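Local coordinates for IPT/TIG domain-containing protein (Bacteroides thetaiotaomicron, PDB 3TC9), which is of unproven function but probably acts as an auxiliary nutrient-binding protein, joining an immunoglobulin-like domain to a six-bladed beta-propeller, at residues G10-K16 against N40-D44; G31-Y37 against K65-V71; K106-F112 against I423-E429. All coordinates share one frame; numbering follows the deposited sequence.

Contact 1: residues G10-K16 against N40-D44; sequences GDFDPNK and NFGSD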
loop_
_atom_site.group_PDB
_atom_site.type_symbol
_atom_site.label_atom_id
_atom_site.label_comp_id
_atom_site.label_asym_id
_atom_site.label_seq_id
_atom_site.Cartn_x
_atom_site.Cartn_y
_atom_site.Cartn_z
ATOM N N GLY B 10 -28.481 8.415 -43.287
ATOM C CA GLY B 10 -27.647 9.025 -42.256
ATOM C C GLY B 10 -28.295 10.211 -41.557
ATOM O O GLY B 10 -27.673 10.811 -40.686
ATOM N N ASP B 11 -29.542 10.575 -41.935
ATOM C CA ASP B 11 -30.285 11.681 -41.316
ATOM C C ASP B 11 -31.193 11.170 -40.196
ATOM O O ASP B 11 -31.663 10.034 -40.271
ATOM C CB ASP B 11 -31.117 12.444 -42.362
ATOM C CG ASP B 11 -30.336 13.399 -43.255
ATOM O OD1 ASP B 11 -29.126 13.619 -42.986
ATOM O OD2 ASP B 11 -30.932 13.928 -44.224
ATOM N N PHE B 12 -31.422 11.996 -39.146
ATOM C CA PHE B 12 -32.270 11.608 -38.014
ATOM C C PHE B 12 -33.726 11.560 -38.448
ATOM O O PHE B 12 -34.190 12.481 -39.120
ATOM C CB PHE B 12 -32.080 12.548 -36.795
ATOM C CG PHE B 12 -33.096 12.353 -35.689
ATOM C CD1 PHE B 12 -33.097 11.198 -34.923
ATOM C CD2 PHE B 12 -34.092 13.304 -35.456
ATOM C CE1 PHE B 12 -34.087 10.986 -33.962
ATOM C CE2 PHE B 12 -35.059 13.105 -34.462
ATOM C CZ PHE B 12 -35.059 11.946 -33.728
ATOM N N ASP B 13 -34.434 10.471 -38.105
ATOM C CA ASP B 13 -35.860 10.315 -38.421
ATOM C C ASP B 13 -36.650 10.441 -37.129
ATOM O O ASP B 13 -36.579 9.548 -36.289
ATOM C CB ASP B 13 -36.162 8.984 -39.136
ATOM C CG ASP B 13 -37.583 8.814 -39.686
ATOM O OD1 ASP B 13 -38.512 9.544 -39.225
ATOM O OD2 ASP B 13 -37.770 7.958 -40.569
ATOM N N PRO B 14 -37.406 11.541 -36.954
ATOM C CA PRO B 14 -38.182 11.727 -35.713
ATOM C C PRO B 14 -39.207 10.645 -35.428
ATOM O O PRO B 14 -39.610 10.529 -34.276
ATOM C CB PRO B 14 -38.902 13.070 -35.951
ATOM C CG PRO B 14 -38.085 13.776 -36.935
ATOM C CD PRO B 14 -37.608 12.689 -37.870
ATOM N N ASN B 15 -39.657 9.879 -36.450
ATOM C CA ASN B 15 -40.676 8.838 -36.257
ATOM C C ASN B 15 -40.101 7.432 -36.068
ATOM O O ASN B 15 -40.863 6.466 -36.088
ATOM C CB ASN B 15 -41.655 8.837 -37.404
ATOM C CG ASN B 15 -42.195 10.208 -37.694
ATOM O OD1 ASN B 15 -42.624 10.975 -36.809
ATOM N ND2 ASN B 15 -42.052 10.595 -38.925
ATOM N N LYS B 16 -38.783 7.301 -35.902
ATOM C CA LYS B 16 -38.177 5.997 -35.671
ATOM C C LYS B 16 -37.441 6.024 -34.336
ATOM O O LYS B 16 -36.983 7.092 -33.940
ATOM C CB LYS B 16 -37.228 5.599 -36.823
ATOM C CG LYS B 16 -37.962 5.080 -38.028
ATOM C CD LYS B 16 -37.007 4.940 -39.189
ATOM C CE LYS B 16 -37.688 4.541 -40.481
ATOM N NZ LYS B 16 -36.711 4.486 -41.601
ATOM N N ASN B 40 -30.381 5.434 -35.768
ATOM C CA ASN B 40 -31.062 6.731 -35.868
ATOM C C ASN B 40 -30.459 7.848 -34.982
ATOM O O ASN B 40 -31.178 8.566 -34.270
ATOM C CB ASN B 40 -32.550 6.536 -35.541
ATOM C CG ASN B 40 -33.445 7.619 -36.050
ATOM O OD1 ASN B 40 -33.175 8.248 -37.070
ATOM N ND2 ASN B 40 -34.550 7.850 -35.352
ATOM N N PHE B 41 -29.146 8.005 -35.063
ATOM C CA PHE B 41 -28.443 9.071 -34.348
ATOM C C PHE B 41 -28.474 10.379 -35.151
ATOM O O PHE B 41 -28.345 11.474 -34.577
ATOM C CB PHE B 41 -26.988 8.673 -34.109
ATOM C CG PHE B 41 -26.721 7.496 -33.212
ATOM C CD1 PHE B 41 -27.664 7.084 -32.278
ATOM C CD2 PHE B 41 -25.505 6.818 -33.272
ATOM C CE1 PHE B 41 -27.410 6.001 -31.443
ATOM C CE2 PHE B 41 -25.243 5.744 -32.415
ATOM C CZ PHE B 41 -26.184 5.364 -31.485
ATOM N N GLY B 42 -28.597 10.248 -36.472
ATOM C CA GLY B 42 -28.481 11.364 -37.393
ATOM C C GLY B 42 -27.003 11.657 -37.588
ATOM O O GLY B 42 -26.138 10.947 -37.065
ATOM N N SER B 43 -26.698 12.712 -38.324
ATOM C CA SER B 43 -25.313 13.072 -38.606
ATOM C C SER B 43 -25.016 14.512 -38.148
ATOM O O SER B 43 -23.942 15.030 -38.449
ATOM C CB SER B 43 -25.000 12.876 -40.092
ATOM O OG SER B 43 -26.091 13.167 -40.948
ATOM N N ASP B 44 -25.928 15.113 -37.352
ATOM C CA ASP B 44 -25.797 16.469 -36.803
ATOM C C ASP B 44 -25.370 16.395 -35.335
ATOM O O ASP B 44 -26.192 16.152 -34.444
ATOM C CB ASP B 44 -27.114 17.276 -36.961
ATOM C CG ASP B 44 -27.020 18.755 -36.612
ATOM O OD1 ASP B 44 -25.990 19.167 -36.010
ATOM O OD2 ASP B 44 -27.954 19.511 -36.974
HETATM O O HOH W 1 -29.734 8.426 -38.670
HETATM O O HOH W 2 -29.627 14.289 -38.619
#

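Contact 2: residues G31-Y37 against K65-V71; sequences GTRMLLY and KSLYCVV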
loop_
_atom_site.group_PDB
_atom_site.type_symbol
_atom_site.label_atom_id
_atom_site.label_comp_id
_atom_site.label_asym_id
_atom_site.label_seq_id
_atom_site.Cartn_x
_atom_site.Cartn_y
_atom_site.Cartn_z
ATOM N N GLY B 31 -10.741 11.187 -21.178
ATOM C CA GLY B 31 -10.276 11.430 -22.539
ATOM C C GLY B 31 -10.306 10.242 -23.481
ATOM O O GLY B 31 -9.840 10.362 -24.608
ATOM N N THR B 32 -10.832 9.084 -23.044
ATOM C CA THR B 32 -10.952 7.915 -23.922
ATOM C C THR B 32 -11.929 8.262 -25.031
ATOM O O THR B 32 -13.016 8.783 -24.753
ATOM C CB THR B 32 -11.420 6.664 -23.146
ATOM O OG1 THR B 32 -10.417 6.255 -22.228
ATOM C CG2 THR B 32 -11.775 5.497 -24.058
ATOM N N ARG B 33 -11.521 7.965 -26.284
ATOM C CA ARG B 33 -12.336 8.178 -27.482
ATOM C C ARG B 33 -13.247 6.979 -27.616
ATOM O O ARG B 33 -12.793 5.878 -27.897
ATOM C CB ARG B 33 -11.448 8.396 -28.732
ATOM C CG ARG B 33 -12.205 8.599 -30.061
ATOM C CD ARG B 33 -11.226 8.750 -31.222
ATOM N NE ARG B 33 -11.880 8.852 -32.530
ATOM C CZ ARG B 33 -12.163 9.996 -33.149
ATOM N NH1 ARG B 33 -11.875 11.157 -32.578
ATOM N NH2 ARG B 33 -12.738 9.985 -34.341
HETATM N N MSE B 34 -14.518 7.169 -27.318
HETATM C CA MSE B 34 -15.485 6.078 -27.373
HETATM C C MSE B 34 -16.206 6.039 -28.727
HETATM O O MSE B 34 -16.487 7.066 -29.309
HETATM C CB MSE B 34 -16.495 6.218 -26.217
HETATM C CG MSE B 34 -17.561 5.134 -26.197
HETATM SE SE MSE B 34 -18.923 5.517 -24.893
HETATM C CE MSE B 34 -17.909 4.976 -23.261
ATOM N N LEU B 35 -16.515 4.844 -29.187
ATOM C CA LEU B 35 -17.275 4.594 -30.404
ATOM C C LEU B 35 -18.612 3.943 -30.034
ATOM O O LEU B 35 -18.625 2.829 -29.507
ATOM C CB LEU B 35 -16.461 3.691 -31.369
ATOM C CG LEU B 35 -17.192 3.043 -32.570
ATOM C CD1 LEU B 35 -17.883 4.074 -33.445
ATOM C CD2 LEU B 35 -16.202 2.199 -33.400
ATOM N N LEU B 36 -19.727 4.648 -30.295
ATOM C CA LEU B 36 -21.063 4.112 -30.052
ATOM C C LEU B 36 -21.684 3.586 -31.333
ATOM O O LEU B 36 -21.694 4.289 -32.339
ATOM C CB LEU B 36 -22.008 5.180 -29.477
ATOM C CG LEU B 36 -21.951 5.552 -28.005
ATOM C CD1 LEU B 36 -23.059 6.588 -27.702
ATOM C CD2 LEU B 36 -22.213 4.370 -27.121
ATOM N N TYR B 37 -22.266 2.403 -31.278
ATOM C CA TYR B 37 -23.028 1.841 -32.381
ATOM C C TYR B 37 -24.501 1.889 -32.019
ATOM O O TYR B 37 -24.863 1.794 -30.849
ATOM C CB TYR B 37 -22.603 0.396 -32.705
ATOM C CG TYR B 37 -21.375 0.252 -33.571
ATOM C CD1 TYR B 37 -20.837 1.344 -34.242
ATOM C CD2 TYR B 37 -20.739 -0.977 -33.713
ATOM C CE1 TYR B 37 -19.658 1.230 -34.984
ATOM C CE2 TYR B 37 -19.596 -1.116 -34.504
ATOM C CZ TYR B 37 -19.058 -0.006 -35.137
ATOM O OH TYR B 37 -17.937 -0.115 -35.921
ATOM N N LYS B 65 -25.521 5.567 -37.866
ATOM C CA LYS B 65 -25.459 4.243 -37.203
ATOM C C LYS B 65 -24.321 4.179 -36.173
ATOM O O LYS B 65 -24.214 3.225 -35.402
ATOM C CB LYS B 65 -25.276 3.102 -38.231
ATOM C CG LYS B 65 -26.466 2.861 -39.184
ATOM C CD LYS B 65 -27.478 1.783 -38.722
ATOM C CE LYS B 65 -28.650 1.656 -39.689
ATOM N NZ LYS B 65 -29.975 1.530 -39.003
ATOM N N SER B 66 -23.481 5.201 -36.163
ATOM C CA SER B 66 -22.359 5.314 -35.247
ATOM C C SER B 66 -22.055 6.776 -34.913
ATOM O O SER B 66 -22.447 7.701 -35.640
ATOM C CB SER B 66 -21.108 4.650 -35.831
ATOM O OG SER B 66 -20.734 5.298 -37.032
ATOM N N LEU B 67 -21.400 6.958 -33.783
ATOM C CA LEU B 67 -20.901 8.236 -33.330
ATOM C C LEU B 67 -19.657 8.027 -32.471
ATOM O O LEU B 67 -19.451 6.967 -31.894
ATOM C CB LEU B 67 -21.955 9.105 -32.602
ATOM C CG LEU B 67 -22.461 8.688 -31.239
ATOM C CD1 LEU B 67 -21.505 9.157 -30.106
ATOM C CD2 LEU B 67 -23.808 9.257 -31.030
ATOM N N TYR B 68 -18.854 9.070 -32.387
ATOM C CA TYR B 68 -17.683 9.170 -31.550
ATOM C C TYR B 68 -17.940 10.222 -30.474
ATOM O O TYR B 68 -18.478 11.296 -30.760
ATOM C CB TYR B 68 -16.463 9.569 -32.393
ATOM C CG TYR B 68 -15.760 8.459 -33.141
ATOM C CD1 TYR B 68 -15.023 7.491 -32.462
ATOM C CD2 TYR B 68 -15.706 8.460 -34.531
ATOM C CE1 TYR B 68 -14.316 6.505 -33.149
ATOM C CE2 TYR B 68 -14.985 7.494 -35.231
ATOM C CZ TYR B 68 -14.301 6.509 -34.538
ATOM O OH TYR B 68 -13.619 5.538 -35.246
ATOM N N CYS B 69 -17.568 9.916 -29.241
ATOM C CA CYS B 69 -17.634 10.883 -28.154
ATOM C C CYS B 69 -16.376 10.705 -27.282
ATOM O O CYS B 69 -15.611 9.761 -27.499
ATOM C CB CYS B 69 -18.931 10.764 -27.358
ATOM S SG CYS B 69 -19.152 9.169 -26.554
ATOM N N VAL B 70 -16.122 11.640 -26.364
ATOM C CA VAL B 70 -14.915 11.608 -25.528
ATOM C C VAL B 70 -15.345 11.467 -24.076
ATOM O O VAL B 70 -16.197 12.235 -23.623
ATOM C CB VAL B 70 -14.035 12.867 -25.787
ATOM C CG1 VAL B 70 -12.741 12.829 -24.967
ATOM C CG2 VAL B 70 -13.709 12.999 -27.274
ATOM N N VAL B 71 -14.815 10.439 -23.371
ATOM C CA VAL B 71 -15.180 10.185 -21.974
ATOM C C VAL B 71 -14.726 11.389 -21.114
ATOM O O VAL B 71 -13.556 11.748 -21.136
ATOM C CB VAL B 71 -14.648 8.835 -21.447
ATOM C CG1 VAL B 71 -14.817 8.728 -19.933
ATOM C CG2 VAL B 71 -15.363 7.686 -22.149
#

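Contact 3: residues K106-F112 against I423-E429; sequences KMLVTTF and IRKIGYE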
loop_
_atom_site.group_PDB
_atom_site.type_symbol
_atom_site.label_atom_id
_atom_site.label_comp_id
_atom_site.label_asym_id
_atom_site.label_seq_id
_atom_site.Cartn_x
_atom_site.Cartn_y
_atom_site.Cartn_z
ATOM N N LYS B 106 -6.939 8.214 -12.891
ATOM C CA LYS B 106 -5.508 8.455 -13.008
ATOM C C LYS B 106 -5.138 9.668 -12.160
ATOM O O LYS B 106 -5.999 10.358 -11.622
ATOM C CB LYS B 106 -5.067 8.622 -14.475
ATOM C CG LYS B 106 -5.566 9.883 -15.157
ATOM C CD LYS B 106 -4.968 9.950 -16.530
ATOM C CE LYS B 106 -5.173 11.286 -17.151
ATOM N NZ LYS B 106 -4.784 11.238 -18.581
HETATM N N MSE B 107 -3.847 9.885 -12.021
HETATM C CA MSE B 107 -3.302 11.015 -11.301
HETATM C C MSE B 107 -3.281 12.237 -12.200
HETATM O O MSE B 107 -3.045 12.141 -13.406
HETATM C CB MSE B 107 -1.897 10.675 -10.778
HETATM C CG MSE B 107 -1.942 9.797 -9.549
HETATM SE SE MSE B 107 -0.196 9.595 -8.778
HETATM C CE MSE B 107 -0.396 10.782 -7.297
ATOM N N LEU B 108 -3.520 13.384 -11.599
ATOM C CA LEU B 108 -3.528 14.690 -12.221
ATOM C C LEU B 108 -2.761 15.703 -11.385
ATOM O O LEU B 108 -2.722 15.593 -10.159
ATOM C CB LEU B 108 -4.999 15.201 -12.395
ATOM C CG LEU B 108 -5.955 14.388 -13.320
ATOM C CD1 LEU B 108 -7.314 15.036 -13.342
ATOM C CD2 LEU B 108 -5.439 14.296 -14.771
ATOM N N VAL B 109 -2.225 16.729 -12.042
ATOM C CA VAL B 109 -1.611 17.887 -11.377
ATOM C C VAL B 109 -2.719 18.917 -11.245
ATOM O O VAL B 109 -3.432 19.170 -12.212
ATOM C CB VAL B 109 -0.355 18.463 -12.125
ATOM C CG1 VAL B 109 0.225 19.676 -11.389
ATOM C CG2 VAL B 109 0.710 17.390 -12.322
ATOM N N THR B 110 -2.897 19.477 -10.057
ATOM C CA THR B 110 -3.891 20.520 -9.799
ATOM C C THR B 110 -3.262 21.637 -8.993
ATOM O O THR B 110 -2.133 21.480 -8.534
ATOM C CB THR B 110 -5.135 19.965 -9.074
ATOM O OG1 THR B 110 -4.752 19.390 -7.820
ATOM C CG2 THR B 110 -5.966 18.980 -9.952
ATOM N N THR B 111 -3.997 22.753 -8.796
ATOM C CA THR B 111 -3.521 23.880 -7.990
ATOM C C THR B 111 -4.209 23.741 -6.665
ATOM O O THR B 111 -5.424 23.808 -6.594
ATOM C CB THR B 111 -3.768 25.212 -8.692
ATOM O OG1 THR B 111 -2.968 25.253 -9.864
ATOM C CG2 THR B 111 -3.435 26.410 -7.816
ATOM N N PHE B 112 -3.445 23.493 -5.616
ATOM C CA PHE B 112 -4.005 23.329 -4.299
ATOM C C PHE B 112 -4.236 24.694 -3.638
ATOM O O PHE B 112 -5.354 24.977 -3.203
ATOM C CB PHE B 112 -3.088 22.423 -3.460
ATOM C CG PHE B 112 -3.489 22.309 -2.016
ATOM C CD1 PHE B 112 -4.777 21.895 -1.661
ATOM C CD2 PHE B 112 -2.586 22.615 -1.001
ATOM C CE1 PHE B 112 -5.156 21.802 -0.314
ATOM C CE2 PHE B 112 -2.957 22.505 0.347
ATOM C CZ PHE B 112 -4.245 22.124 0.678
ATOM N N ILE B 423 0.992 26.414 -4.538
ATOM C CA ILE B 423 1.231 25.074 -4.025
ATOM C C ILE B 423 0.467 24.168 -4.989
ATOM O O ILE B 423 -0.756 24.293 -5.132
ATOM C CB ILE B 423 0.853 24.867 -2.520
ATOM C CG1 ILE B 423 1.553 25.902 -1.595
ATOM C CG2 ILE B 423 1.131 23.421 -2.066
ATOM C CD1 ILE B 423 3.087 25.888 -1.558
ATOM N N ARG B 424 1.183 23.335 -5.716
ATOM C CA ARG B 424 0.512 22.434 -6.653
ATOM C C ARG B 424 0.269 21.096 -5.972
ATOM O O ARG B 424 0.933 20.763 -4.989
ATOM C CB ARG B 424 1.310 22.276 -7.949
ATOM C CG ARG B 424 1.793 23.591 -8.555
ATOM C CD ARG B 424 0.716 24.391 -9.299
ATOM N NE ARG B 424 0.169 23.677 -10.454
ATOM C CZ ARG B 424 0.762 23.571 -11.642
ATOM N NH1 ARG B 424 1.972 24.088 -11.843
ATOM N NH2 ARG B 424 0.174 22.909 -12.622
ATOM N N LYS B 425 -0.717 20.351 -6.447
ATOM C CA LYS B 425 -1.018 19.043 -5.891
ATOM C C LYS B 425 -0.939 17.972 -6.986
ATOM O O LYS B 425 -1.326 18.236 -8.122
ATOM C CB LYS B 425 -2.404 19.055 -5.231
ATOM C CG LYS B 425 -2.827 17.726 -4.591
ATOM C CD LYS B 425 -4.263 17.814 -4.108
ATOM C CE LYS B 425 -4.855 16.492 -3.702
ATOM N NZ LYS B 425 -5.249 15.645 -4.859
ATOM N N ILE B 426 -0.426 16.782 -6.650
ATOM C CA ILE B 426 -0.429 15.636 -7.564
ATOM C C ILE B 426 -1.086 14.507 -6.825
ATOM O O ILE B 426 -0.534 14.029 -5.852
ATOM C CB ILE B 426 0.943 15.209 -8.149
ATOM C CG1 ILE B 426 1.676 16.363 -8.839
ATOM C CG2 ILE B 426 0.795 13.977 -9.073
ATOM C CD1 ILE B 426 3.099 16.021 -9.220
ATOM N N GLY B 427 -2.272 14.114 -7.279
ATOM C CA GLY B 427 -3.039 13.023 -6.678
ATOM C C GLY B 427 -4.004 12.454 -7.695
ATOM O O GLY B 427 -4.114 13.001 -8.792
ATOM N N TYR B 428 -4.710 11.369 -7.347
ATOM C CA TYR B 428 -5.748 10.773 -8.203
ATOM C C TYR B 428 -6.955 11.695 -8.358
ATOM O O TYR B 428 -7.248 12.487 -7.450
ATOM C CB TYR B 428 -6.241 9.449 -7.593
ATOM C CG TYR B 428 -5.330 8.291 -7.915
ATOM C CD1 TYR B 428 -5.473 7.575 -9.100
ATOM C CD2 TYR B 428 -4.283 7.948 -7.067
ATOM C CE1 TYR B 428 -4.590 6.555 -9.441
ATOM C CE2 TYR B 428 -3.400 6.918 -7.392
ATOM C CZ TYR B 428 -3.558 6.227 -8.584
ATOM O OH TYR B 428 -2.715 5.198 -8.915
ATOM N N GLU B 429 -7.676 11.546 -9.504
ATOM C CA GLU B 429 -8.971 12.197 -9.770
ATOM C C GLU B 429 -9.922 11.982 -8.558
ATOM O O GLU B 429 -9.945 10.884 -7.989
ATOM C CB GLU B 429 -9.631 11.565 -11.010
ATOM C CG GLU B 429 -8.840 11.574 -12.297
ATOM C CD GLU B 429 -9.524 10.787 -13.401
ATOM O OE1 GLU B 429 -10.700 11.099 -13.701
ATOM O OE2 GLU B 429 -8.885 9.879 -13.984
#

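Contact 1: residues G10-K16 against N40-D44
Asn40 reaches across to Asp13 and binds its backbone at two points, a worked example of a side-chain amide pairing with N and O of one residue as an adjacent strand would. CB carries CG out anti to the backbone N (chi1 -160°), and CG then lies 3.7 Å from both N and O of Asp13. On one branch, OD1 accepts the N-H of Asp13 at 2.8 Å, in the carbonyl plane on a lone pair, with a nearly straight angle of 168° at the hydrogen. On the other branch, ND2 donates to Asp13 O at 2.8 Å, close to the plane of its own amide; it also makes a weak bond to Pro17 O. The planes of the amide and the Phe12 ring are only 16° apart, and Phe12 CE1 comes to 3.5 Å from ND2, while the backbone O of Asn40 meets the ring edge at CD1.

The bidentate pairing fastens the N-terminal loop to the loop that follows strand 33-39 of the immunoglobulin-like IPT/TIG domain, where Phe12 also rests on Val18 and Ile84. Asp13 itself opens a type I turn to Lys16, and its OD1 accepts the N-H of Asn15 in an Asx turn. Its carbonyl is doubly held, Lys16 N and Asn40 ND2 arriving from opposite faces.

Farther along, Gly42 passes so near Phe12 that a side chain there would run into Phe12 CB. Ser43 OG donates to Gly10 O at 2.8 Å from above the carbonyl plane, and one water accepts from Gly42 N while giving a weak bond to Asp11 O.

Contact 2: residues G31-Y37 against K65-V71
Met34 and Cys69 form one of the two hydrogen-bonded pairs that set the antiparallel register here, Leu36 with Leu67 being the other. Each pair exchanges two backbone bonds, such as Met34 N to Cys69 O at 2.8 Å. At the end near Val71 the pairing shifts: Val71 N donates to Thr32 O, but Val71 O accepts from Gly31 N. Between these bonds run CA-H...O contacts, the closest from Ser66 CA to Leu36 O at 3.2 Å.

Apolar packing gathers on the face that carries Met34, Leu36, Leu67 and Cys69. Leu36 and Leu67 run alongside each other in the same direction, their CD1 atoms 3.8 Å apart. Met34, present as selenomethionine, rests its CB 4.0 Å from Cys69 SG, and its chain, bent at the last torsion, sends CE to Val71 CG2 at 3.9 Å. Strand 48-52 covers this side through Ile48, Val50 and Ile52, with Phe101 and Phe41 beside it.

Aromatic contacts occupy the other face. Arg33 runs extended, its CG anti to the backbone N, and brings CZ 3.9 Å from the Tyr68 ring centre in a cation-pi contact over the face. The planes are inclined by 44°, so the groups do not stack flat. This rests on one of two deposited conformers and is tentative. Leu35 lies on the opposite side of the ring, CB 4.0 Å from Tyr68 CE1 and CD1 over the face but farther off, and Val60 adds to the cover. Tyr37 turns its ring edge to Ser66 CB.

The chemistry thus divides the strand pair: an apolar side of hydrocarbon, sulfur and selenium facing the interior of the beta-sandwich, and a mixed aromatic and charged side where, in this conformer of Arg33, the tyrosine lies between a cation and a leucine.

Contact 3: residues K106-F112 against I423-E429
Glu429 and Lys106 hold each other by two bonds where the strands part. Glu429 OE2 takes the N-H of Lys106 at 2.8 Å, met on the anti side, somewhat out of the carboxylate plane, and Glu429 N donates to Lys106 O at 3.0 Å. Next along, Met107 (as selenomethionine) lays CG squarely over the Tyr428 ring, 3.8 Å from its centre, with selenium set obliquely. Its CE continues to Ile426 CG2 at 3.8 Å. Backbone bonds tie Leu108 to Gly427 and Thr110 to Lys425, each pair in both directions, and Phe112 N closes the series on Ile423 O. Between them Val109 CG2 and Ile426 CG1 pack against each other on the same face, while the Arg424 chain, folded back by its second and third torsions (-77° and -62°), sets NH2 3.5 Å from Val109 CG1. At the far end Ile423 CG2 meets the Phe112 ring in its plane, at the edge.

A second shell fixes these groups. Asp417 and Asp389 form salt bridges with Arg424, Asp391 pairs with Lys106 NZ, and Tyr103 OH is hydrogen-bonded to Glu429 OE1; the rings of Phe414, Phe130 and Phe166 meet that of Phe112, Phe130 edge-to-face. An alanine in place of Glu429 is likely to leave the Lys106 N-H and the Tyr103 hydroxyl without their carboxylate partner and to open a gap beside Leu108 CD1.

Strand 107-113, the first after the immunoglobulin-like domain, is inserted between 390-391 and the C-terminal strand 422-428. Such joining of the first and last strands of the propeller domain in one blade is the "Velcro" closure of beta-propellers, here sealing the six-bladed ring.

How the contacts relate
Contacts 1 and 2 belong to one domain and interlock along the chain, their segments alternating in sequence. Their centres are about 17 Å apart, yet they touch: Phe41 of contact 1 sets CD2 3.7 Å from CD2 of Leu67 in contact 2. Contact 3 follows both in sequence and lies in the propeller. Its centre is about 27 Å from that of contact 2, with nearest atoms about 6 Å apart, whereas about 24 Å separates the nearest atoms of contacts 1 and 3. A 1,2-ethanediol, probably from the crystallisation liquor, lies about 4 Å from the Tyr428 side chain, which also packs on Lys346 of the second subunit.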